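Local coordinates for protein Lic11098 (Leptospira interrogans serogroup Icterohaemorrhagiae serovar copenhageni, PDB 4U08) that is of unknown function but, as a leucine-rich repeat protein of a pathogen regarded as a virulence factor, probably acts by binding partner molecules, at residues T7-I12 with V22-S28; L127-E132 with L151-L157; L357-K362 with R384-L389. The contacts are given in a common frame with arbitrary orientation. Residues are numbered along the deposited sequence.

Contact 1. Residues T7-I12 with V22-S28; sequences TYYRNI and VRILNLS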
loop_
_atom_site.group_PDB
_atom_site.type_symbol
_atom_site.label_atom_id
_atom_site.label_comp_id
_atom_site.label_asym_id
_atom_site.label_seq_id
_atom_site.Cartn_x
_atom_site.Cartn_y
_atom_site.Cartn_z
ATOM N N THR A 7 31.947 17.606 -15.543
ATOM C CA THR A 7 31.448 17.420 -14.169
ATOM C C THR A 7 30.862 16.021 -13.946
ATOM O O THR A 7 30.767 15.574 -12.805
ATOM C CB THR A 7 30.450 18.523 -13.766
ATOM O OG1 THR A 7 29.390 18.565 -14.713
ATOM C CG2 THR A 7 31.096 19.899 -13.638
ATOM N N TYR A 8 30.472 15.341 -15.040
ATOM C CA TYR A 8 29.897 13.994 -15.031
ATOM C C TYR A 8 30.977 12.997 -15.402
ATOM O O TYR A 8 31.550 13.091 -16.494
ATOM C CB TYR A 8 28.715 13.883 -16.030
ATOM C CG TYR A 8 27.867 12.639 -15.841
ATOM C CD1 TYR A 8 26.666 12.692 -15.142
ATOM C CD2 TYR A 8 28.262 11.409 -16.369
ATOM C CE1 TYR A 8 25.878 11.555 -14.972
ATOM C CE2 TYR A 8 27.492 10.260 -16.185
ATOM C CZ TYR A 8 26.302 10.338 -15.483
ATOM O OH TYR A 8 25.525 9.212 -15.325
ATOM N N TYR A 9 31.221 12.019 -14.520
ATOM C CA TYR A 9 32.223 10.985 -14.741
ATOM C C TYR A 9 31.643 9.603 -14.569
ATOM O O TYR A 9 30.763 9.403 -13.739
ATOM C CB TYR A 9 33.421 11.191 -13.805
ATOM C CG TYR A 9 34.352 12.298 -14.249
ATOM C CD1 TYR A 9 35.464 12.024 -15.045
ATOM C CD2 TYR A 9 34.113 13.625 -13.891
ATOM C CE1 TYR A 9 36.335 13.038 -15.444
ATOM C CE2 TYR A 9 34.971 14.648 -14.292
ATOM C CZ TYR A 9 36.078 14.350 -15.073
ATOM O OH TYR A 9 36.926 15.352 -15.475
ATOM N N ARG A 10 32.120 8.656 -15.368
ATOM C CA ARG A 10 31.686 7.258 -15.340
ATOM C C ARG A 10 32.898 6.356 -15.013
ATOM O O ARG A 10 32.755 5.137 -14.871
ATOM C CB ARG A 10 31.045 6.889 -16.699
ATOM C CG ARG A 10 30.268 5.574 -16.731
ATOM C CD ARG A 10 28.791 5.733 -16.418
ATOM N NE ARG A 10 28.239 4.520 -15.808
ATOM C CZ ARG A 10 27.708 3.508 -16.487
ATOM N NH1 ARG A 10 27.638 3.552 -17.813
ATOM N NH2 ARG A 10 27.245 2.444 -15.848
ATOM N N ASN A 11 34.082 6.985 -14.854
ATOM C CA ASN A 11 35.355 6.311 -14.605
ATOM C C ASN A 11 36.125 7.023 -13.491
ATOM O O ASN A 11 36.433 8.209 -13.622
ATOM C CB ASN A 11 36.164 6.285 -15.909
ATOM C CG ASN A 11 37.329 5.333 -15.902
ATOM O OD1 ASN A 11 38.392 5.621 -15.343
ATOM N ND2 ASN A 11 37.162 4.185 -16.544
ATOM N N ILE A 12 36.428 6.292 -12.397
ATOM C CA ILE A 12 37.134 6.814 -11.218
ATOM C C ILE A 12 38.575 7.275 -11.563
ATOM O O ILE A 12 39.006 8.303 -11.032
ATOM C CB ILE A 12 37.063 5.838 -10.003
ATOM C CG1 ILE A 12 37.552 6.520 -8.697
ATOM C CG2 ILE A 12 37.760 4.493 -10.264
ATOM C CD1 ILE A 12 36.914 6.007 -7.399
ATOM N N VAL A 22 34.627 16.993 -10.417
ATOM C CA VAL A 22 33.679 15.873 -10.355
ATOM C C VAL A 22 32.501 16.236 -9.441
ATOM O O VAL A 22 32.698 16.570 -8.271
ATOM C CB VAL A 22 34.346 14.525 -9.957
ATOM C CG1 VAL A 22 33.440 13.339 -10.284
ATOM C CG2 VAL A 22 35.708 14.356 -10.627
ATOM N N ARG A 23 31.289 16.265 -10.029
ATOM C CA ARG A 23 30.036 16.569 -9.324
ATOM C C ARG A 23 29.172 15.315 -9.237
ATOM O O ARG A 23 28.484 15.102 -8.236
ATOM C CB ARG A 23 29.276 17.714 -9.995
ATOM C CG ARG A 23 30.050 19.027 -10.011
ATOM C CD ARG A 23 29.228 20.198 -9.522
ATOM N NE ARG A 23 29.252 20.304 -8.065
ATOM C CZ ARG A 23 30.141 21.009 -7.372
ATOM N NH1 ARG A 23 31.104 21.675 -7.999
ATOM N NH2 ARG A 23 30.077 21.050 -6.048
ATOM N N ILE A 24 29.219 14.485 -10.286
ATOM C CA ILE A 24 28.488 13.227 -10.361
ATOM C C ILE A 24 29.449 12.137 -10.807
ATOM O O ILE A 24 30.087 12.269 -11.859
ATOM C CB ILE A 24 27.239 13.294 -11.307
ATOM C CG1 ILE A 24 26.222 14.377 -10.866
ATOM C CG2 ILE A 24 26.577 11.913 -11.448
ATOM C CD1 ILE A 24 25.237 14.824 -11.983
ATOM N N LEU A 25 29.531 11.055 -10.025
ATOM C CA LEU A 25 30.331 9.888 -10.372
ATOM C C LEU A 25 29.406 8.684 -10.444
ATOM O O LEU A 25 28.845 8.257 -9.427
ATOM C CB LEU A 25 31.512 9.657 -9.402
ATOM C CG LEU A 25 32.443 8.475 -9.730
ATOM C CD1 LEU A 25 33.239 8.727 -11.016
ATOM C CD2 LEU A 25 33.380 8.189 -8.583
ATOM N N ASN A 26 29.223 8.171 -11.659
ATOM C CA ASN A 26 28.354 7.039 -11.932
ATOM C C ASN A 26 29.171 5.789 -12.216
ATOM O O ASN A 26 29.682 5.624 -13.322
ATOM C CB ASN A 26 27.380 7.358 -13.096
ATOM C CG ASN A 26 26.260 6.349 -13.304
ATOM O OD1 ASN A 26 25.352 6.561 -14.108
ATOM N ND2 ASN A 26 26.292 5.223 -12.614
ATOM N N LEU A 27 29.248 4.885 -11.231
ATOM C CA LEU A 27 29.985 3.631 -11.382
ATOM C C LEU A 27 29.067 2.413 -11.346
ATOM O O LEU A 27 29.560 1.297 -11.153
ATOM C CB LEU A 27 31.101 3.503 -10.315
ATOM C CG LEU A 27 32.147 4.625 -10.215
ATOM C CD1 LEU A 27 33.088 4.382 -9.047
ATOM C CD2 LEU A 27 32.952 4.771 -11.498
ATOM N N SER A 28 27.736 2.612 -11.543
ATOM C CA SER A 28 26.769 1.507 -11.506
ATOM C C SER A 28 27.061 0.440 -12.556
ATOM O O SER A 28 27.549 0.770 -13.639
ATOM C CB SER A 28 25.325 1.981 -11.690
ATOM O OG SER A 28 24.989 3.292 -11.287
#
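The ring of Tyr-8 lies across Ile-24, with CE1 of Tyr-8 3.6 Å from CG2 of Ile-24, and reaches on to CB of Asn-26; these three side chains share one face of a parallel strand pair. The register is set by the bridges Tyr-8 with Ile-24 and Tyr-9 with Leu-25, each with CA atoms 4.9 Å apart. Four backbone hydrogen bonds hold it: O of Thr-7 accepts from N of Arg-23 (2.9 Å) and N of Ile-24 (3.2 Å), N of Tyr-9 donates to O of Ile-24 (2.9 Å), and N of Asn-26 to O of Tyr-9 (2.9 Å, 174° at the hydrogen). On the other face, CD2 of Tyr-9 meets CG1 of Val-22 at 3.7 Å and CB of Tyr-9 meets CD1 of Leu-25 at 3.7 Å. Past the strand, Ile-12 packs on Leu-25 and Leu-27, while Arg-10 sends weak hydrogen bonds from NE to O of Asn-26 (3.1 Å) and from NH2 to O of Ser-28 (2.8 Å). OD1 of Asn-11 weakly N-caps helix 12-17; with that helix, strands 8-9 and 24-26 form a beta-alpha-beta unit at the sheet's N-terminal edge, and 24-26 pairs with 47-49. Backbone bonds thus fix the register, contacts on the Tyr-9 and Leu-25 face are apolar, and the guanidinium of Arg-10 engages carbonyl oxygens where the strand pairing has ended.

Contact 2. Residues L127-E132 with L151-L157; sequences LPEDIE and LKEIGQL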
loop_
_atom_site.group_PDB
_atom_site.type_symbol
_atom_site.label_atom_id
_atom_site.label_comp_id
_atom_site.label_asym_id
_atom_site.label_seq_id
_atom_site.Cartn_x
_atom_site.Cartn_y
_atom_site.Cartn_z
ATOM N N LEU A 127 17.611 -1.474 15.048
ATOM C CA LEU A 127 18.158 -0.184 14.665
ATOM C C LEU A 127 18.761 0.445 15.919
ATOM O O LEU A 127 18.210 0.232 17.003
ATOM C CB LEU A 127 17.066 0.752 14.092
ATOM C CG LEU A 127 16.454 0.356 12.737
ATOM C CD1 LEU A 127 15.351 1.317 12.363
ATOM C CD2 LEU A 127 17.503 0.349 11.642
ATOM N N PRO A 128 19.814 1.291 15.820
ATOM C CA PRO A 128 20.290 1.970 17.037
ATOM C C PRO A 128 19.220 2.979 17.479
ATOM O O PRO A 128 18.463 3.495 16.638
ATOM C CB PRO A 128 21.579 2.679 16.576
ATOM C CG PRO A 128 21.381 2.897 15.086
ATOM C CD PRO A 128 20.580 1.704 14.621
ATOM N N GLU A 129 19.151 3.257 18.779
ATOM C CA GLU A 129 18.191 4.215 19.324
ATOM C C GLU A 129 18.462 5.616 18.758
ATOM O O GLU A 129 17.534 6.410 18.679
ATOM C CB GLU A 129 18.248 4.223 20.859
ATOM C CG GLU A 129 17.619 2.995 21.504
ATOM C CD GLU A 129 17.787 2.889 23.012
ATOM O OE1 GLU A 129 17.991 1.759 23.506
ATOM O OE2 GLU A 129 17.708 3.927 23.705
ATOM N N ASP A 130 19.721 5.883 18.332
ATOM C CA ASP A 130 20.230 7.138 17.723
ATOM C C ASP A 130 19.455 7.560 16.456
ATOM O O ASP A 130 19.580 8.690 15.996
ATOM C CB ASP A 130 21.708 6.972 17.374
ATOM C CG ASP A 130 22.522 6.552 18.584
ATOM O OD1 ASP A 130 22.444 5.345 18.971
ATOM O OD2 ASP A 130 23.153 7.438 19.204
ATOM N N ILE A 131 18.614 6.655 15.938
ATOM C CA ILE A 131 17.741 6.892 14.790
ATOM C C ILE A 131 16.753 8.018 15.111
ATOM O O ILE A 131 16.385 8.756 14.208
ATOM C CB ILE A 131 17.085 5.553 14.346
ATOM C CG1 ILE A 131 16.876 5.513 12.836
ATOM C CG2 ILE A 131 15.810 5.186 15.118
ATOM C CD1 ILE A 131 18.044 4.865 12.126
ATOM N N GLU A 132 16.429 8.213 16.410
ATOM C CA GLU A 132 15.530 9.258 16.903
ATOM C C GLU A 132 16.048 10.674 16.641
ATOM O O GLU A 132 15.266 11.605 16.711
ATOM C CB GLU A 132 15.195 9.056 18.401
ATOM C CG GLU A 132 16.324 9.401 19.373
ATOM C CD GLU A 132 16.061 9.133 20.845
ATOM O OE1 GLU A 132 14.879 9.138 21.263
ATOM O OE2 GLU A 132 17.050 8.939 21.590
ATOM N N LEU A 151 11.600 -0.905 17.231
ATOM C CA LEU A 151 11.921 -0.054 18.387
ATOM C C LEU A 151 10.955 1.117 18.510
ATOM O O LEU A 151 10.542 1.668 17.488
ATOM C CB LEU A 151 13.407 0.389 18.360
ATOM C CG LEU A 151 13.876 1.542 17.465
ATOM C CD1 LEU A 151 15.343 1.880 17.766
ATOM C CD2 LEU A 151 13.735 1.219 15.965
ATOM N N LYS A 152 10.567 1.476 19.749
ATOM C CA LYS A 152 9.588 2.550 19.962
ATOM C C LYS A 152 10.110 3.924 19.537
ATOM O O LYS A 152 9.289 4.804 19.287
ATOM C CB LYS A 152 9.039 2.555 21.407
ATOM C CG LYS A 152 10.093 2.861 22.449
ATOM C CD LYS A 152 9.510 2.759 23.854
ATOM C CE LYS A 152 10.558 2.836 24.921
ATOM N NZ LYS A 152 11.509 3.941 24.669
ATOM N N GLU A 153 11.446 4.081 19.404
ATOM C CA GLU A 153 12.155 5.309 18.996
ATOM C C GLU A 153 11.734 5.754 17.604
ATOM O O GLU A 153 11.970 6.907 17.236
ATOM C CB GLU A 153 13.691 5.113 19.002
ATOM C CG GLU A 153 14.346 5.083 20.387
ATOM C CD GLU A 153 13.825 4.069 21.399
ATOM O OE1 GLU A 153 13.624 4.465 22.569
ATOM O OE2 GLU A 153 13.527 2.916 21.011
ATOM N N ILE A 154 11.153 4.830 16.820
ATOM C CA ILE A 154 10.625 5.107 15.483
ATOM C C ILE A 154 9.532 6.194 15.557
ATOM O O ILE A 154 9.462 7.055 14.674
ATOM C CB ILE A 154 10.136 3.792 14.793
ATOM C CG1 ILE A 154 10.203 3.915 13.289
ATOM C CG2 ILE A 154 8.749 3.297 15.276
ATOM C CD1 ILE A 154 11.367 3.164 12.755
ATOM N N GLY A 155 8.722 6.138 16.610
ATOM C CA GLY A 155 7.640 7.081 16.851
ATOM C C GLY A 155 8.116 8.501 17.098
ATOM O O GLY A 155 7.315 9.434 17.018
ATOM N N GLN A 156 9.430 8.683 17.343
ATOM C CA GLN A 156 10.031 10.007 17.611
ATOM C C GLN A 156 10.311 10.811 16.335
ATOM O O GLN A 156 10.623 11.998 16.430
ATOM C CB GLN A 156 11.346 9.861 18.434
ATOM C CG GLN A 156 11.177 9.264 19.844
ATOM C CD GLN A 156 10.869 10.271 20.948
ATOM O OE1 GLN A 156 11.219 10.061 22.115
ATOM N NE2 GLN A 156 10.181 11.361 20.645
ATOM N N LEU A 157 10.275 10.168 15.156
ATOM C CA LEU A 157 10.574 10.799 13.864
ATOM C C LEU A 157 9.417 11.727 13.454
ATOM O O LEU A 157 8.552 11.346 12.674
ATOM C CB LEU A 157 10.909 9.748 12.806
ATOM C CG LEU A 157 12.070 8.791 13.149
ATOM C CD1 LEU A 157 12.064 7.575 12.257
ATOM C CD2 LEU A 157 13.404 9.489 13.076
#
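Two successive 3-10 turns on the convex side of the repeat solenoid fit together here through one prominent knob, the side chain of Leu-151. Its CD1 enters a hollow walled by backbone and side chain of 127-132: it lies 3.4 Å from O of Leu-127, 3.7 Å from O of Pro-128, 4.0 Å from CA of Glu-129 and 4.3 Å from CG2 of Ile-131. The other branch, CD2 of Leu-151, rests 3.8 Å from CB of Leu-127. A second bump comes from Leu-157, whose CD2 reaches to 3.3 Å from O of Ile-131, and Leu-127 answers with CD1 at 4.4 Å from CD1 of Ile-154, deeper in the core, where Phe-147 and Leu-140 are neighbours. Nearer the surface, CG of Glu-153 lies 3.9 Å from O of Glu-129. The spacing narrows along the segments, from 7.3 Å between the CA atoms of Leu-127 and Leu-151 to 5.6 Å between those of Glu-132 and Gln-156. No hydrogen bond crosses; Gln-135 bridges from outside, its NE2 donating to the carbonyls of Glu-132 and Gln-156. OE2 of Glu-129 and OE1 of Glu-153 stand 4.3 Å apart, but Lys-152 NZ salt-bridges that OE1 at 3.0 Å. The turns are therefore held by van der Waals packing of leucine methyls on backbone carbonyls and on Leu-127 and Ile-131, with the Glu-153 charge paired locally.

Contact 3. Residues L357-K362 with R384-L389; sequences LPEEIK and RIRKLL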
loop_
_atom_site.group_PDB
_atom_site.type_symbol
_atom_site.label_atom_id
_atom_site.label_comp_id
_atom_site.label_asym_id
_atom_site.label_seq_id
_atom_site.Cartn_x
_atom_site.Cartn_y
_atom_site.Cartn_z
ATOM N N LEU A 357 -34.886 -12.409 -14.704
ATOM C CA LEU A 357 -34.284 -11.074 -14.591
ATOM C C LEU A 357 -35.399 -10.040 -14.620
ATOM O O LEU A 357 -36.352 -10.219 -15.381
ATOM C CB LEU A 357 -33.282 -10.780 -15.725
ATOM C CG LEU A 357 -31.998 -11.629 -15.729
ATOM C CD1 LEU A 357 -31.160 -11.316 -16.939
ATOM C CD2 LEU A 357 -31.182 -11.423 -14.460
ATOM N N PRO A 358 -35.330 -8.954 -13.820
ATOM C CA PRO A 358 -36.413 -7.968 -13.880
ATOM C C PRO A 358 -36.450 -7.310 -15.254
ATOM O O PRO A 358 -35.406 -7.159 -15.899
ATOM C CB PRO A 358 -36.052 -6.983 -12.774
ATOM C CG PRO A 358 -34.574 -7.149 -12.568
ATOM C CD PRO A 358 -34.302 -8.582 -12.817
ATOM N N GLU A 359 -37.651 -6.977 -15.725
ATOM C CA GLU A 359 -37.826 -6.307 -17.024
ATOM C C GLU A 359 -37.040 -4.979 -17.066
ATOM O O GLU A 359 -36.503 -4.623 -18.119
ATOM C CB GLU A 359 -39.323 -6.052 -17.300
ATOM C CG GLU A 359 -39.609 -5.427 -18.666
ATOM C CD GLU A 359 -39.172 -6.182 -19.915
ATOM O OE1 GLU A 359 -39.084 -5.533 -20.982
ATOM O OE2 GLU A 359 -39.000 -7.422 -19.851
ATOM N N GLU A 360 -36.927 -4.304 -15.895
ATOM C CA GLU A 360 -36.199 -3.049 -15.678
ATOM C C GLU A 360 -34.720 -3.086 -16.102
ATOM O O GLU A 360 -34.105 -2.024 -16.164
ATOM C CB GLU A 360 -36.337 -2.581 -14.222
ATOM C CG GLU A 360 -37.734 -2.116 -13.836
ATOM C CD GLU A 360 -38.725 -3.187 -13.405
ATOM O OE1 GLU A 360 -38.391 -4.393 -13.482
ATOM O OE2 GLU A 360 -39.835 -2.815 -12.963
ATOM N N ILE A 361 -34.152 -4.281 -16.401
ATOM C CA ILE A 361 -32.784 -4.454 -16.904
ATOM C C ILE A 361 -32.608 -3.756 -18.269
ATOM O O ILE A 361 -31.506 -3.304 -18.594
ATOM C CB ILE A 361 -32.319 -5.947 -16.911
ATOM C CG1 ILE A 361 -30.786 -6.055 -16.882
ATOM C CG2 ILE A 361 -32.934 -6.767 -18.077
ATOM C CD1 ILE A 361 -30.243 -7.309 -16.223
ATOM N N LYS A 362 -33.709 -3.648 -19.048
ATOM C CA LYS A 362 -33.730 -2.967 -20.345
ATOM C C LYS A 362 -33.387 -1.478 -20.218
ATOM O O LYS A 362 -32.994 -0.868 -21.197
ATOM C CB LYS A 362 -35.076 -3.172 -21.059
ATOM C CG LYS A 362 -36.240 -2.340 -20.525
ATOM C CD LYS A 362 -37.492 -2.618 -21.362
ATOM C CE LYS A 362 -38.758 -2.067 -20.753
ATOM N NZ LYS A 362 -39.948 -2.873 -21.153
ATOM N N ARG A 384 -34.512 -12.493 -25.908
ATOM C CA ARG A 384 -35.306 -11.283 -25.822
ATOM C C ARG A 384 -34.473 -10.160 -25.160
ATOM O O ARG A 384 -34.503 -9.019 -25.642
ATOM C CB ARG A 384 -36.625 -11.544 -25.052
ATOM C CG ARG A 384 -37.641 -10.472 -25.292
ATOM C CD ARG A 384 -38.949 -10.682 -24.546
ATOM N NE ARG A 384 -39.562 -9.370 -24.357
ATOM C CZ ARG A 384 -39.375 -8.612 -23.287
ATOM N NH1 ARG A 384 -38.705 -9.082 -22.242
ATOM N NH2 ARG A 384 -39.873 -7.386 -23.243
ATOM N N ILE A 385 -33.729 -10.461 -24.084
ATOM C CA ILE A 385 -32.886 -9.432 -23.454
ATOM C C ILE A 385 -31.796 -8.937 -24.433
ATOM O O ILE A 385 -31.520 -7.732 -24.484
ATOM C CB ILE A 385 -32.338 -9.874 -22.068
ATOM C CG1 ILE A 385 -33.504 -9.970 -21.076
ATOM C CG2 ILE A 385 -31.288 -8.899 -21.531
ATOM C CD1 ILE A 385 -33.327 -11.016 -19.989
ATOM N N ARG A 386 -31.234 -9.824 -25.238
ATOM C CA ARG A 386 -30.240 -9.411 -26.240
ATOM C C ARG A 386 -30.780 -8.290 -27.168
ATOM O O ARG A 386 -30.053 -7.344 -27.458
ATOM C CB ARG A 386 -29.787 -10.589 -27.086
ATOM C CG ARG A 386 -28.809 -11.493 -26.407
ATOM C CD ARG A 386 -28.479 -12.664 -27.331
ATOM N NE ARG A 386 -27.985 -13.850 -26.622
ATOM C CZ ARG A 386 -26.775 -13.944 -26.081
ATOM N NH1 ARG A 386 -25.942 -12.916 -26.124
ATOM N NH2 ARG A 386 -26.401 -15.057 -25.465
ATOM N N LYS A 387 -32.058 -8.390 -27.599
ATOM C CA LYS A 387 -32.719 -7.387 -28.448
ATOM C C LYS A 387 -33.081 -6.102 -27.647
ATOM O O LYS A 387 -33.133 -5.014 -28.221
ATOM C CB LYS A 387 -33.952 -7.994 -29.145
ATOM C CG LYS A 387 -33.604 -9.126 -30.111
ATOM C CD LYS A 387 -34.840 -9.728 -30.767
ATOM C CE LYS A 387 -34.514 -10.938 -31.611
ATOM N NZ LYS A 387 -35.698 -11.436 -32.367
ATOM N N LEU A 388 -33.286 -6.225 -26.330
ATOM C CA LEU A 388 -33.586 -5.081 -25.466
ATOM C C LEU A 388 -32.318 -4.273 -25.146
ATOM O O LEU A 388 -32.413 -3.066 -24.902
ATOM C CB LEU A 388 -34.244 -5.513 -24.146
ATOM C CG LEU A 388 -35.650 -6.113 -24.179
ATOM C CD1 LEU A 388 -36.026 -6.600 -22.787
ATOM C CD2 LEU A 388 -36.671 -5.094 -24.653
ATOM N N LEU A 389 -31.138 -4.934 -25.140
ATOM C CA LEU A 389 -29.861 -4.272 -24.851
ATOM C C LEU A 389 -28.925 -4.508 -26.020
ATOM O O LEU A 389 -27.982 -5.274 -25.872
ATOM C CB LEU A 389 -29.250 -4.804 -23.532
ATOM C CG LEU A 389 -30.074 -4.634 -22.231
ATOM C CD1 LEU A 389 -29.420 -5.377 -21.073
ATOM C CD2 LEU A 389 -30.244 -3.167 -21.866
#
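Side-chain rotamers shape the salt-bridge network that ties the last 3-10 turn to helix 379-388. Glu-359 takes chi1 t and chi2 p, which folds its carboxylate toward the helix, while Arg-384 runs out with chi1 to chi3 all t. The two meet in a bidentate salt bridge: NH1 of Arg-384 donates to OE2 of Glu-359 at 2.9 Å (159°) and NH2 of Arg-384 to OE1 of Glu-359 at 3.0 Å (168°), the guanidinium presenting its edge. Lys-362, starting at chi1 p and then extended, brings NZ to 2.8 Å from OE1 of Glu-359, so one carboxylate serves two cations. Leu-357, Leu-388 and Leu-389 all adopt the m, t rotamer; CD1 of Leu-357 meets CD1 of Ile-385 at 3.8 Å, CD1 of Leu-388 lies 4.0 Å from CB of Lys-362, and CD2 of Leu-389 lies 3.5 Å from O of Ile-361. Ile-361 also packs by CG2, 4.4 Å from CG2 of Ile-385. Leu-389 leaves helical geometry with its CB still directed at the 3-10 turn. An alpha-helix replacing the next 3-10 turn, followed by outermost strand 393-395, is consistent with a C-terminal cap of a leucine-rich repeat solenoid.

The three contacts come in series along one chain and sample the repeat solenoid at its start, within its N-terminal half and at its end. Contacts 1 and 2 have centres 34 Å apart; contact 3 lies 68 Å from contact 1 and 62 Å from contact 2, centre to centre. None touches another, the nearest atoms of contacts 1 and 2 being about 24 Å apart. Contact 1 joins neighbouring strands of the parallel sheet, whereas contact 2 joins two 3-10 turns behind it and contact 3 a 3-10 turn to the terminal helix. In contact 2 the Leu-157 side chain is about 14 Å from the calcium ion bound at Glu-161 and Glu-184, too far to take part in the site.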